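Side-chain contacts in proline dehydrogenase (Bradyrhizobium japonicum USDA 110, PDB 3HAZ), which probably oxidises proline to glutamate in two steps, joining an FAD-dependent proline dehydrogenase to an NAD-dependent 1-pyrroline-5-carboxylate dehydrogenase: residues P756-T761 with P971-R976; Q792-L797 with Q954-N959; L916-H921 with E929-R934. One frame throughout, in Å; residues are numbered along the deposited sequence.

Contact 1: residues P756-T761 with P971-R976; sequences PLIAET and PHYLAR. With NAD (nicotinamide-adenine-dinucleotide), chain D.
Pro756, just before the parallel strand 757-760, and Ile758 on it pack against Arg976 and Tyr973 from the loop leading to strand 978-986; the contact is buried and has no hydrogen bond across it. Pro756 sits over one face of the Arg976 guanidinium, its CB 3.3 Å above the plane and displaced toward the rim, with NH1 of Arg976 its nearest atom at 3.5 Å. With CG anti to the backbone N (chi1 -163°) the arginine stem passes Ile758, and the bend at chi2 (75°) then turns the guanidinium toward Pro756. Ile758 slides past that stem in the opposite direction, its CD1 3.7 Å from Arg976 CG. Its other branch, CG2, comes obliquely to the Tyr973 ring, 4.4 Å from CE1; Tyr621 and Phe977 also pack on that ring. An alanine in place of Arg976 would take away both stem and head, and is likely to open a gap beside the Ile758 CD1 methyl and leave the Pro756 ring without its cover. Just beyond the strand, Thr761 O accepts a hydrogen bond from NAD N7N at 2.8 Å (160°), and NAD N7N also lies 3.5 Å from CB of Glu760, a predicted active-site residue. Strand 757-760, paired in parallel with strand 730-734 and leading to the nicotinamide carboxamide, is part of the Rossmann-like NAD-binding domain of aldehyde dehydrogenases.

Contact 2: residues Q792-L797 with Q954-N959; sequences QRCSAL and QPFGGN. With NAD (nicotinamide-adenine-dinucleotide), chain D; SO4 (sulfate ion), chain E.
Cys794 and Ser795, on the loop of the predicted catalytic cysteine of the aldehyde dehydrogenase domain, meet the ring of Phe956 in a buried contact beside the nicotinamide of NAD. The cysteine is modelled in two conformers, so its sulfur contact is tentative and holds for the one described here, in which Cys794 SG lies 3.7 Å from Phe956 CE2. In that conformer the sulfur approaches obliquely, 4.7 Å from the ring centroid and 70° off its normal, as a sulfur-aromatic contact. Ser795 adds its CB, 3.8 Å from CE1 of Phe956 and also oblique to the ring. With CG anti to the backbone N (chi1 -178°), the Phe956 ring extends toward the cysteine loop. The carboxamide of NAD lies at the ring edge, close to the ring plane, with O7N 3.3 Å from Phe956 CE2.

A sulfate, probably from the crystallisation liquor, lies on the serine side of the ring. Its O3 takes two hydrogen bonds, from Ser795 OG at 2.8 Å and from Arg793 NH1, also at 2.8 Å and fairly straight (159°). The arginine meets the anion with the edge of its guanidinium, while its NH2 forms a salt bridge to Asp606. Gly948 N and Ala949 N complete the grip. The anion may mark where the substrate carboxylate binds, as in related enzymes; a cysteine loop facing the nicotinamide, with an aromatic ring beside it, is part of the active site of an aldehyde dehydrogenase.

Contact 3: residues L916-H921 with E929-R934; sequences LTLGVH and EAIIDR
Leu918 and Val920 on strand 917-921 pack against Ile931 of helix 925-934, the first strand and the helix of a beta-alpha-beta unit that continues into strand 939-942. The contact between the segments is wholly apolar. Two residues apart on the strand, the leucine and the valine turn to the same face, and Ile931 serves both. Leu918 crosses it at about a right angle, its CD2 methyl 3.8 Å from CG2 of Ile931. Val920 comes at it tip to tip, using both branches. The isoleucine chain runs out extended past CG1 (chi2 169°), which carries its end methyl up to the valine. Ile768 of the adjoining strand 765-769 also touches Ile931.

Backbone hydrogen bonds run within the helix and from the strand to its neighbours. In the helix, Asp933 N bonds to Glu929 O at 3.0 Å and Arg934 N to Ala930 O at 3.2 Å. The strand sits between two parallel neighbours: Leu918 is bonded to Asn939 and Tyr941, and Gly919 to Ala766 and Ile768.

Charged groups act away from this apolar patch: Arg934 forms salt bridges to Glu903 and Glu910 of helix 902-911, and Asp933 is paired with Arg568 of a neighbouring subunit, so that the same helix end takes part in the subunit interface.

The meeting of valine and isoleucine is even: CG1 of Val920 lies 3.9 Å from CD1 of Ile931, and CG2 of Val920 also 3.9 Å from CG2 of Ile931.

In the fold
Contacts 1 and 2 both reach the nicotinamide end of NAD, their centres about 15 Å apart, one bringing the predicted active-site Glu760 and the other the predicted Cys794. They touch where Glu760 OE1 lies 3.5 Å from Gly957 CA. Contact 3, centred about 14 Å from contact 2 and 23 Å from contact 1, is away from the site, with the Leu918 side chain about 14 Å from NAD. The start of its strand nevertheless borders the pocket: Ser795 O and Thr917 OG1, 2.7 Å apart, probably share a hydrogen bond, Thr917 CG2 packs 3.7 Å from Phe956 CE1, and Leu916 touches NAD. All three also touch the second subunit.

Contact 1: residues P756-T761 with P971-R976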
loop_
_atom_site.group_PDB
_atom_site.type_symbol
_atom_site.label_atom_id
_atom_site.label_comp_id
_atom_site.label_asym_id
_atom_site.label_seq_id
_atom_site.Cartn_x
_atom_site.Cartn_y
_atom_site.Cartn_z
ATOM N N PRO A 756 -25.004 37.702 1.106
ATOM C CA PRO A 756 -23.586 37.865 0.765
ATOM C C PRO A 756 -23.383 38.850 -0.383
ATOM O O PRO A 756 -24.158 38.863 -1.341
ATOM C CB PRO A 756 -23.166 36.458 0.314
ATOM C CG PRO A 756 -24.272 35.529 0.776
ATOM C CD PRO A 756 -25.510 36.359 0.777
ATOM N N LEU A 757 -22.349 39.675 -0.280
ATOM C CA LEU A 757 -21.909 40.477 -1.412
ATOM C C LEU A 757 -20.477 40.093 -1.758
ATOM O O LEU A 757 -19.567 40.251 -0.946
ATOM C CB LEU A 757 -21.995 41.979 -1.107
ATOM C CG LEU A 757 -21.320 42.925 -2.113
ATOM C CD1 LEU A 757 -21.865 42.717 -3.517
ATOM C CD2 LEU A 757 -21.482 44.390 -1.706
ATOM N N ILE A 758 -20.287 39.567 -2.962
ATOM C CA ILE A 758 -18.949 39.333 -3.486
ATOM C C ILE A 758 -18.670 40.454 -4.460
ATOM O O ILE A 758 -19.354 40.578 -5.478
ATOM C CB ILE A 758 -18.855 37.995 -4.236
ATOM C CG1 ILE A 758 -19.106 36.830 -3.280
ATOM C CG2 ILE A 758 -17.497 37.849 -4.910
ATOM C CD1 ILE A 758 -19.248 35.497 -3.986
ATOM N N ALA A 759 -17.678 41.283 -4.139
ATOM C CA ALA A 759 -17.401 42.464 -4.935
ATOM C C ALA A 759 -15.917 42.569 -5.250
ATOM O O ALA A 759 -15.077 42.699 -4.355
ATOM C CB ALA A 759 -17.896 43.724 -4.222
ATOM N N GLU A 760 -15.605 42.503 -6.537
ATOM C CA GLU A 760 -14.232 42.611 -6.991
ATOM C C GLU A 760 -14.123 43.936 -7.713
ATOM O O GLU A 760 -14.858 44.203 -8.664
ATOM C CB GLU A 760 -13.880 41.434 -7.902
ATOM C CG GLU A 760 -14.268 40.078 -7.304
ATOM C CD GLU A 760 -13.504 39.752 -6.020
ATOM O OE1 GLU A 760 -12.295 39.449 -6.107
ATOM O OE2 GLU A 760 -14.114 39.791 -4.926
ATOM N N THR A 761 -13.227 44.784 -7.228
ATOM C CA THR A 761 -13.174 46.156 -7.695
ATOM C C THR A 761 -11.757 46.507 -8.167
ATOM O O THR A 761 -10.936 45.618 -8.396
ATOM C CB THR A 761 -13.720 47.125 -6.617
ATOM O OG1 THR A 761 -13.165 46.788 -5.341
ATOM C CG2 THR A 761 -15.241 46.991 -6.517
ATOM N N PRO A 971 -10.169 27.835 -4.913
ATOM C CA PRO A 971 -10.906 26.788 -4.197
ATOM C C PRO A 971 -11.860 27.295 -3.117
ATOM O O PRO A 971 -12.575 26.481 -2.539
ATOM C CB PRO A 971 -9.792 25.949 -3.558
ATOM C CG PRO A 971 -8.647 26.894 -3.397
ATOM C CD PRO A 971 -8.752 27.899 -4.523
ATOM N N HIS A 972 -11.886 28.599 -2.854
ATOM C CA HIS A 972 -12.761 29.125 -1.806
ATOM C C HIS A 972 -13.958 29.889 -2.358
ATOM O O HIS A 972 -14.718 30.488 -1.603
ATOM C CB HIS A 972 -11.977 30.026 -0.847
ATOM C CG HIS A 972 -10.825 29.338 -0.192
ATOM N ND1 HIS A 972 -10.981 28.493 0.884
ATOM C CD2 HIS A 972 -9.500 29.358 -0.468
ATOM C CE1 HIS A 972 -9.800 28.022 1.244
ATOM N NE2 HIS A 972 -8.885 28.531 0.439
ATOM N N TYR A 973 -14.128 29.853 -3.675
ATOM C CA TYR A 973 -15.135 30.676 -4.347
ATOM C C TYR A 973 -16.567 30.149 -4.228
ATOM O O TYR A 973 -17.476 30.883 -3.828
ATOM C CB TYR A 973 -14.768 30.814 -5.822
ATOM C CG TYR A 973 -15.437 31.954 -6.561
ATOM C CD1 TYR A 973 -15.189 33.280 -6.210
ATOM C CD2 TYR A 973 -16.278 31.705 -7.641
ATOM C CE1 TYR A 973 -15.781 34.327 -6.905
ATOM C CE2 TYR A 973 -16.872 32.741 -8.340
ATOM C CZ TYR A 973 -16.620 34.047 -7.968
ATOM O OH TYR A 973 -17.210 35.070 -8.666
ATOM N N LEU A 974 -16.766 28.884 -4.589
ATOM C CA LEU A 974 -18.110 28.324 -4.698
ATOM C C LEU A 974 -18.878 28.319 -3.379
ATOM O O LEU A 974 -20.081 28.577 -3.355
ATOM C CB LEU A 974 -18.066 26.914 -5.296
ATOM C CG LEU A 974 -17.640 26.844 -6.769
ATOM C CD1 LEU A 974 -17.807 25.441 -7.335
ATOM C CD2 LEU A 974 -18.414 27.850 -7.607
ATOM N N ALA A 975 -18.178 28.020 -2.290
ATOM C CA ALA A 975 -18.798 27.918 -0.974
ATOM C C ALA A 975 -19.559 29.185 -0.609
ATOM O O ALA A 975 -20.599 29.122 0.042
ATOM C CB ALA A 975 -17.747 27.606 0.091
ATOM N N ARG A 976 -19.030 30.334 -1.017
ATOM C CA ARG A 976 -19.673 31.614 -0.726
ATOM C C ARG A 976 -21.065 31.740 -1.358
ATOM O O ARG A 976 -21.904 32.502 -0.869
ATOM C CB ARG A 976 -18.786 32.770 -1.183
ATOM C CG ARG A 976 -19.154 34.102 -0.569
ATOM C CD ARG A 976 -18.712 34.167 0.883
ATOM N NE ARG A 976 -18.996 35.482 1.445
ATOM C CZ ARG A 976 -20.060 35.758 2.191
ATOM N NH1 ARG A 976 -20.936 34.807 2.481
ATOM N NH2 ARG A 976 -20.243 36.983 2.657
HETATM P PA NAD D . -18.715 50.008 -13.121
HETATM O O1A NAD D . -18.721 50.246 -11.498
HETATM O O2A NAD D . -18.719 51.306 -13.815
HETATM O O5B NAD D . -20.092 49.147 -13.504
HETATM C C5B NAD D . -19.983 47.757 -13.778
HETATM C C4B NAD D . -21.351 47.061 -13.704
HETATM O O4B NAD D . -22.220 47.499 -12.590
HETATM C C3B NAD D . -22.291 47.285 -14.959
HETATM O O3B NAD D . -22.901 46.193 -15.577
HETATM C C2B NAD D . -23.120 48.481 -14.501
HETATM O O2B NAD D . -24.159 48.973 -15.319
HETATM C C1B NAD D . -23.409 48.079 -13.120
HETATM N N9A NAD D . -23.820 49.226 -12.298
HETATM C C8A NAD D . -23.497 50.533 -12.480
HETATM N N7A NAD D . -24.113 51.285 -11.437
HETATM C C5A NAD D . -24.824 50.385 -10.611
HETATM C C6A NAD D . -25.594 50.577 -9.469
HETATM N N6A NAD D . -25.767 51.918 -8.934
HETATM N N1A NAD D . -26.179 49.517 -8.855
HETATM C C2A NAD D . -26.010 48.242 -9.369
HETATM N N3A NAD D . -25.253 48.050 -10.493
HETATM C C4A NAD D . -24.659 49.126 -11.116
HETATM O O3 NAD D . -17.395 49.077 -13.578
HETATM P PN NAD D . -16.937 49.025 -15.185
HETATM O O1N NAD D . -16.796 50.581 -15.763
HETATM O O2N NAD D . -17.932 48.283 -15.962
HETATM O O5D NAD D . -15.461 48.261 -15.329
HETATM C C5D NAD D . -14.285 48.906 -14.862
HETATM C C4D NAD D . -13.995 48.614 -13.374
HETATM O O4D NAD D . -14.247 47.218 -12.907
HETATM C C3D NAD D . -12.585 48.984 -12.739
HETATM O O3D NAD D . -12.533 49.865 -11.643
HETATM C C2D NAD D . -11.978 47.572 -12.594
HETATM O O2D NAD D . -10.703 47.377 -12.011
HETATM C C1D NAD D . -13.145 46.800 -12.129
HETATM N N1N NAD D . -12.888 45.378 -12.388
HETATM C C2N NAD D . -12.322 44.585 -11.372
HETATM C C3N NAD D . -12.048 43.174 -11.628
HETATM C C7N NAD D . -11.440 42.305 -10.513
HETATM O O7N NAD D . -11.413 41.134 -10.643
HETATM N N7N NAD D . -11.033 42.909 -9.260
HETATM C C4N NAD D . -12.360 42.586 -12.954
HETATM C C5N NAD D . -12.925 43.374 -13.960
HETATM C C6N NAD D . -13.207 44.804 -13.704
#

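Contact 2: residues Q792-L797 with Q954-N959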
loop_
_atom_site.group_PDB
_atom_site.type_symbol
_atom_site.label_atom_id
_atom_site.label_comp_id
_atom_site.label_asym_id
_atom_site.label_seq_id
_atom_site.Cartn_x
_atom_site.Cartn_y
_atom_site.Cartn_z
ATOM N N GLN A 792 -6.800 48.272 -19.997
ATOM C CA GLN A 792 -8.173 48.070 -19.526
ATOM C C GLN A 792 -8.331 46.731 -18.812
ATOM O O GLN A 792 -9.314 46.009 -19.007
ATOM C CB GLN A 792 -9.180 48.211 -20.677
ATOM C CG GLN A 792 -9.157 49.585 -21.347
ATOM C CD GLN A 792 -10.202 49.728 -22.444
ATOM O OE1 GLN A 792 -10.941 50.714 -22.489
ATOM N NE2 GLN A 792 -10.277 48.737 -23.324
ATOM N N ARG A 793 -7.340 46.397 -17.995
ATOM C CA ARG A 793 -7.427 45.244 -17.111
ATOM C C ARG A 793 -7.329 45.750 -15.688
ATOM O O ARG A 793 -6.610 46.699 -15.406
ATOM C CB ARG A 793 -6.285 44.270 -17.369
ATOM C CG ARG A 793 -6.244 43.694 -18.762
ATOM C CD ARG A 793 -5.008 42.817 -18.926
ATOM N NE ARG A 793 -4.954 42.179 -20.237
ATOM C CZ ARG A 793 -5.206 40.892 -20.450
ATOM N NH1 ARG A 793 -5.522 40.102 -19.436
ATOM N NH2 ARG A 793 -5.131 40.394 -21.679
ATOM N N CYS A 794 -8.037 45.106 -14.781
ATOM C CA CYS A 794 -8.034 45.491 -13.374
ATOM C C CYS A 794 -6.679 45.210 -12.740
ATOM O O CYS A 794 -6.278 45.869 -11.783
ATOM C CB CYS A 794 -9.123 44.725 -12.621
ATOM S SG CYS A 794 -9.106 42.940 -12.924
ATOM N N SER A 795 -5.993 44.210 -13.283
ATOM C CA SER A 795 -4.685 43.792 -12.784
ATOM C C SER A 795 -3.539 44.661 -13.312
ATOM O O SER A 795 -2.381 44.480 -12.922
ATOM C CB SER A 795 -4.426 42.355 -13.209
ATOM O OG SER A 795 -4.476 42.260 -14.620
ATOM N N ALA A 796 -3.861 45.590 -14.205
ATOM C CA ALA A 796 -2.843 46.338 -14.944
ATOM C C ALA A 796 -1.913 47.137 -14.049
ATOM O O ALA A 796 -2.323 47.679 -13.016
ATOM C CB ALA A 796 -3.489 47.263 -15.980
ATOM N N LEU A 797 -0.655 47.210 -14.470
ATOM C CA LEU A 797 0.343 48.017 -13.790
ATOM C C LEU A 797 0.043 49.506 -13.960
ATOM O O LEU A 797 -0.112 49.992 -15.083
ATOM C CB LEU A 797 1.731 47.695 -14.338
ATOM C CG LEU A 797 2.877 48.560 -13.806
ATOM C CD1 LEU A 797 2.991 48.458 -12.279
ATOM C CD2 LEU A 797 4.170 48.143 -14.471
ATOM N N GLN A 954 -3.759 30.829 -10.899
ATOM C CA GLN A 954 -3.693 32.041 -10.090
ATOM C C GLN A 954 -5.097 32.462 -9.661
ATOM O O GLN A 954 -5.735 33.276 -10.337
ATOM C CB GLN A 954 -3.013 33.197 -10.840
ATOM C CG GLN A 954 -1.534 32.960 -11.136
ATOM C CD GLN A 954 -1.287 32.500 -12.555
ATOM O OE1 GLN A 954 -2.076 32.791 -13.454
ATOM N NE2 GLN A 954 -0.174 31.793 -12.771
ATOM N N PRO A 955 -5.595 31.894 -8.550
ATOM C CA PRO A 955 -6.865 32.403 -8.011
ATOM C C PRO A 955 -6.727 33.908 -7.900
ATOM O O PRO A 955 -5.746 34.392 -7.333
ATOM C CB PRO A 955 -6.944 31.755 -6.629
ATOM C CG PRO A 955 -6.194 30.451 -6.802
ATOM C CD PRO A 955 -5.060 30.772 -7.755
ATOM N N PHE A 956 -7.674 34.635 -8.473
ATOM C CA PHE A 956 -7.501 36.055 -8.674
ATOM C C PHE A 956 -8.492 36.885 -7.861
ATOM O O PHE A 956 -9.675 36.566 -7.799
ATOM C CB PHE A 956 -7.619 36.385 -10.163
ATOM C CG PHE A 956 -7.410 37.836 -10.466
ATOM C CD1 PHE A 956 -6.132 38.339 -10.657
ATOM C CD2 PHE A 956 -8.488 38.706 -10.543
ATOM C CE1 PHE A 956 -5.929 39.683 -10.921
ATOM C CE2 PHE A 956 -8.292 40.053 -10.815
ATOM C CZ PHE A 956 -7.011 40.539 -11.005
ATOM N N GLY A 957 -8.001 37.957 -7.250
ATOM C CA GLY A 957 -8.848 38.844 -6.474
ATOM C C GLY A 957 -8.101 39.466 -5.313
ATOM O O GLY A 957 -7.216 38.846 -4.720
ATOM N N GLY A 958 -8.469 40.693 -4.975
ATOM C CA GLY A 958 -7.717 41.449 -3.995
ATOM C C GLY A 958 -8.519 41.776 -2.758
ATOM O O GLY A 958 -9.632 41.295 -2.588
ATOM N N ASN A 959 -7.943 42.601 -1.894
ATOM C CA ASN A 959 -8.606 43.003 -0.663
ATOM C C ASN A 959 -8.514 44.506 -0.473
ATOM O O ASN A 959 -8.171 45.237 -1.409
ATOM C CB ASN A 959 -8.002 42.260 0.525
ATOM C CG ASN A 959 -6.527 41.979 0.337
ATOM O OD1 ASN A 959 -6.113 40.824 0.194
ATOM N ND2 ASN A 959 -5.724 43.038 0.307
HETATM P PA NAD D . -18.715 50.008 -13.121
HETATM O O1A NAD D . -18.721 50.246 -11.498
HETATM O O2A NAD D . -18.719 51.306 -13.815
HETATM O O5B NAD D . -20.092 49.147 -13.504
HETATM C C5B NAD D . -19.983 47.757 -13.778
HETATM C C4B NAD D . -21.351 47.061 -13.704
HETATM O O4B NAD D . -22.220 47.499 -12.590
HETATM C C3B NAD D . -22.291 47.285 -14.959
HETATM O O3B NAD D . -22.901 46.193 -15.577
HETATM C C2B NAD D . -23.120 48.481 -14.501
HETATM O O2B NAD D . -24.159 48.973 -15.319
HETATM C C1B NAD D . -23.409 48.079 -13.120
HETATM N N9A NAD D . -23.820 49.226 -12.298
HETATM C C8A NAD D . -23.497 50.533 -12.480
HETATM N N7A NAD D . -24.113 51.285 -11.437
HETATM C C5A NAD D . -24.824 50.385 -10.611
HETATM C C6A NAD D . -25.594 50.577 -9.469
HETATM N N6A NAD D . -25.767 51.918 -8.934
HETATM N N1A NAD D . -26.179 49.517 -8.855
HETATM C C2A NAD D . -26.010 48.242 -9.369
HETATM N N3A NAD D . -25.253 48.050 -10.493
HETATM C C4A NAD D . -24.659 49.126 -11.116
HETATM O O3 NAD D . -17.395 49.077 -13.578
HETATM P PN NAD D . -16.937 49.025 -15.185
HETATM O O1N NAD D . -16.796 50.581 -15.763
HETATM O O2N NAD D . -17.932 48.283 -15.962
HETATM O O5D NAD D . -15.461 48.261 -15.329
HETATM C C5D NAD D . -14.285 48.906 -14.862
HETATM C C4D NAD D . -13.995 48.614 -13.374
HETATM O O4D NAD D . -14.247 47.218 -12.907
HETATM C C3D NAD D . -12.585 48.984 -12.739
HETATM O O3D NAD D . -12.533 49.865 -11.643
HETATM C C2D NAD D . -11.978 47.572 -12.594
HETATM O O2D NAD D . -10.703 47.377 -12.011
HETATM C C1D NAD D . -13.145 46.800 -12.129
HETATM N N1N NAD D . -12.888 45.378 -12.388
HETATM C C2N NAD D . -12.322 44.585 -11.372
HETATM C C3N NAD D . -12.048 43.174 -11.628
HETATM C C7N NAD D . -11.440 42.305 -10.513
HETATM O O7N NAD D . -11.413 41.134 -10.643
HETATM N N7N NAD D . -11.033 42.909 -9.260
HETATM C C4N NAD D . -12.360 42.586 -12.954
HETATM C C5N NAD D . -12.925 43.374 -13.960
HETATM C C6N NAD D . -13.207 44.804 -13.704
HETATM S S SO4 E . -6.275 39.726 -15.745
HETATM O O1 SO4 E . -5.474 39.108 -14.687
HETATM O O2 SO4 E . -7.285 40.590 -15.134
HETATM O O3 SO4 E . -5.437 40.531 -16.627
HETATM O O4 SO4 E . -6.907 38.674 -16.539
#

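Contact 3: residues L916-H921 with E929-R934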
loop_
_atom_site.group_PDB
_atom_site.type_symbol
_atom_site.label_atom_id
_atom_site.label_comp_id
_atom_site.label_asym_id
_atom_site.label_seq_id
_atom_site.Cartn_x
_atom_site.Cartn_y
_atom_site.Cartn_z
ATOM N N LEU A 916 -4.840 44.763 -5.193
ATOM C CA LEU A 916 -5.196 43.773 -6.202
ATOM C C LEU A 916 -3.968 43.009 -6.710
ATOM O O LEU A 916 -3.761 41.852 -6.341
ATOM C CB LEU A 916 -5.958 44.434 -7.355
ATOM C CG LEU A 916 -6.622 43.479 -8.352
ATOM C CD1 LEU A 916 -7.467 42.425 -7.630
ATOM C CD2 LEU A 916 -7.477 44.274 -9.321
ATOM N N THR A 917 -3.154 43.641 -7.553
ATOM C CA THR A 917 -1.914 42.998 -8.006
ATOM C C THR A 917 -0.664 43.786 -7.617
ATOM O O THR A 917 -0.691 45.015 -7.490
ATOM C CB THR A 917 -1.886 42.749 -9.540
ATOM O OG1 THR A 917 -2.068 43.989 -10.239
ATOM C CG2 THR A 917 -2.982 41.776 -9.951
ATOM N N LEU A 918 0.435 43.058 -7.446
ATOM C CA LEU A 918 1.736 43.659 -7.209
ATOM C C LEU A 918 2.808 42.894 -7.979
ATOM O O LEU A 918 2.859 41.667 -7.933
ATOM C CB LEU A 918 2.070 43.653 -5.719
ATOM C CG LEU A 918 3.523 44.048 -5.434
ATOM C CD1 LEU A 918 3.726 45.543 -5.648
ATOM C CD2 LEU A 918 3.951 43.644 -4.042
ATOM N N GLY A 919 3.658 43.625 -8.693
ATOM C CA GLY A 919 4.776 43.019 -9.391
ATOM C C GLY A 919 6.077 43.240 -8.641
ATOM O O GLY A 919 6.304 44.322 -8.103
ATOM N N VAL A 920 6.926 42.215 -8.593
ATOM C CA VAL A 920 8.256 42.344 -8.006
ATOM C C VAL A 920 9.302 41.765 -8.949
ATOM O O VAL A 920 9.236 40.592 -9.317
ATOM C CB VAL A 920 8.389 41.614 -6.647
ATOM C CG1 VAL A 920 9.790 41.838 -6.055
ATOM C CG2 VAL A 920 7.319 42.072 -5.676
ATOM N N HIS A 921 10.261 42.597 -9.343
ATOM C CA HIS A 921 11.362 42.160 -10.191
ATOM C C HIS A 921 12.671 42.283 -9.435
ATOM O O HIS A 921 13.110 43.390 -9.114
ATOM C CB HIS A 921 11.423 42.979 -11.478
ATOM C CG HIS A 921 10.803 42.299 -12.657
ATOM N ND1 HIS A 921 9.444 42.298 -12.887
ATOM C CD2 HIS A 921 11.356 41.585 -13.665
ATOM C CE1 HIS A 921 9.187 41.622 -13.992
ATOM N NE2 HIS A 921 10.331 41.186 -14.487
ATOM N N GLU A 929 10.980 38.166 -0.598
ATOM C CA GLU A 929 10.248 37.604 0.523
ATOM C C GLU A 929 9.865 38.661 1.555
ATOM O O GLU A 929 8.799 38.577 2.148
ATOM C CB GLU A 929 11.007 36.426 1.145
ATOM C CG GLU A 929 10.959 35.187 0.259
ATOM C CD GLU A 929 12.052 34.179 0.567
ATOM O OE1 GLU A 929 12.691 34.299 1.634
ATOM O OE2 GLU A 929 12.266 33.264 -0.263
ATOM N N ALA A 930 10.722 39.659 1.754
ATOM C CA ALA A 930 10.392 40.763 2.656
ATOM C C ALA A 930 9.207 41.573 2.128
ATOM O O ALA A 930 8.333 41.987 2.890
ATOM C CB ALA A 930 11.594 41.661 2.880
ATOM N N ILE A 931 9.178 41.795 0.817
ATOM C CA ILE A 931 8.054 42.489 0.203
ATOM C C ILE A 931 6.737 41.712 0.375
ATOM O O ILE A 931 5.718 42.283 0.767
ATOM C CB ILE A 931 8.318 42.786 -1.281
ATOM C CG1 ILE A 931 9.455 43.806 -1.404
ATOM C CG2 ILE A 931 7.047 43.301 -1.943
ATOM C CD1 ILE A 931 9.992 43.991 -2.811
ATOM N N ILE A 932 6.769 40.411 0.096
ATOM C CA ILE A 932 5.588 39.559 0.239
ATOM C C ILE A 932 5.067 39.582 1.678
ATOM O O ILE A 932 3.867 39.714 1.909
ATOM C CB ILE A 932 5.884 38.105 -0.176
ATOM C CG1 ILE A 932 6.148 38.017 -1.680
ATOM C CG2 ILE A 932 4.729 37.173 0.214
ATOM C CD1 ILE A 932 6.739 36.676 -2.110
ATOM N N ASP A 933 5.980 39.452 2.636
ATOM C CA ASP A 933 5.628 39.464 4.053
ATOM C C ASP A 933 4.875 40.735 4.420
ATOM O O ASP A 933 3.921 40.707 5.199
ATOM C CB ASP A 933 6.890 39.373 4.918
ATOM C CG ASP A 933 6.594 39.528 6.406
ATOM O OD1 ASP A 933 6.119 38.545 7.015
ATOM O OD2 ASP A 933 6.846 40.623 6.966
ATOM N N ARG A 934 5.319 41.846 3.850
ATOM C CA ARG A 934 4.833 43.165 4.229
ATOM C C ARG A 934 3.460 43.528 3.649
ATOM O O ARG A 934 2.623 44.107 4.344
ATOM C CB ARG A 934 5.861 44.221 3.825
ATOM C CG ARG A 934 5.377 45.647 3.964
ATOM C CD ARG A 934 5.029 45.976 5.407
ATOM N NE ARG A 934 4.782 47.404 5.576
ATOM C CZ ARG A 934 5.716 48.290 5.902
ATOM N NH1 ARG A 934 5.398 49.570 6.025
ATOM N NH2 ARG A 934 6.967 47.892 6.104
#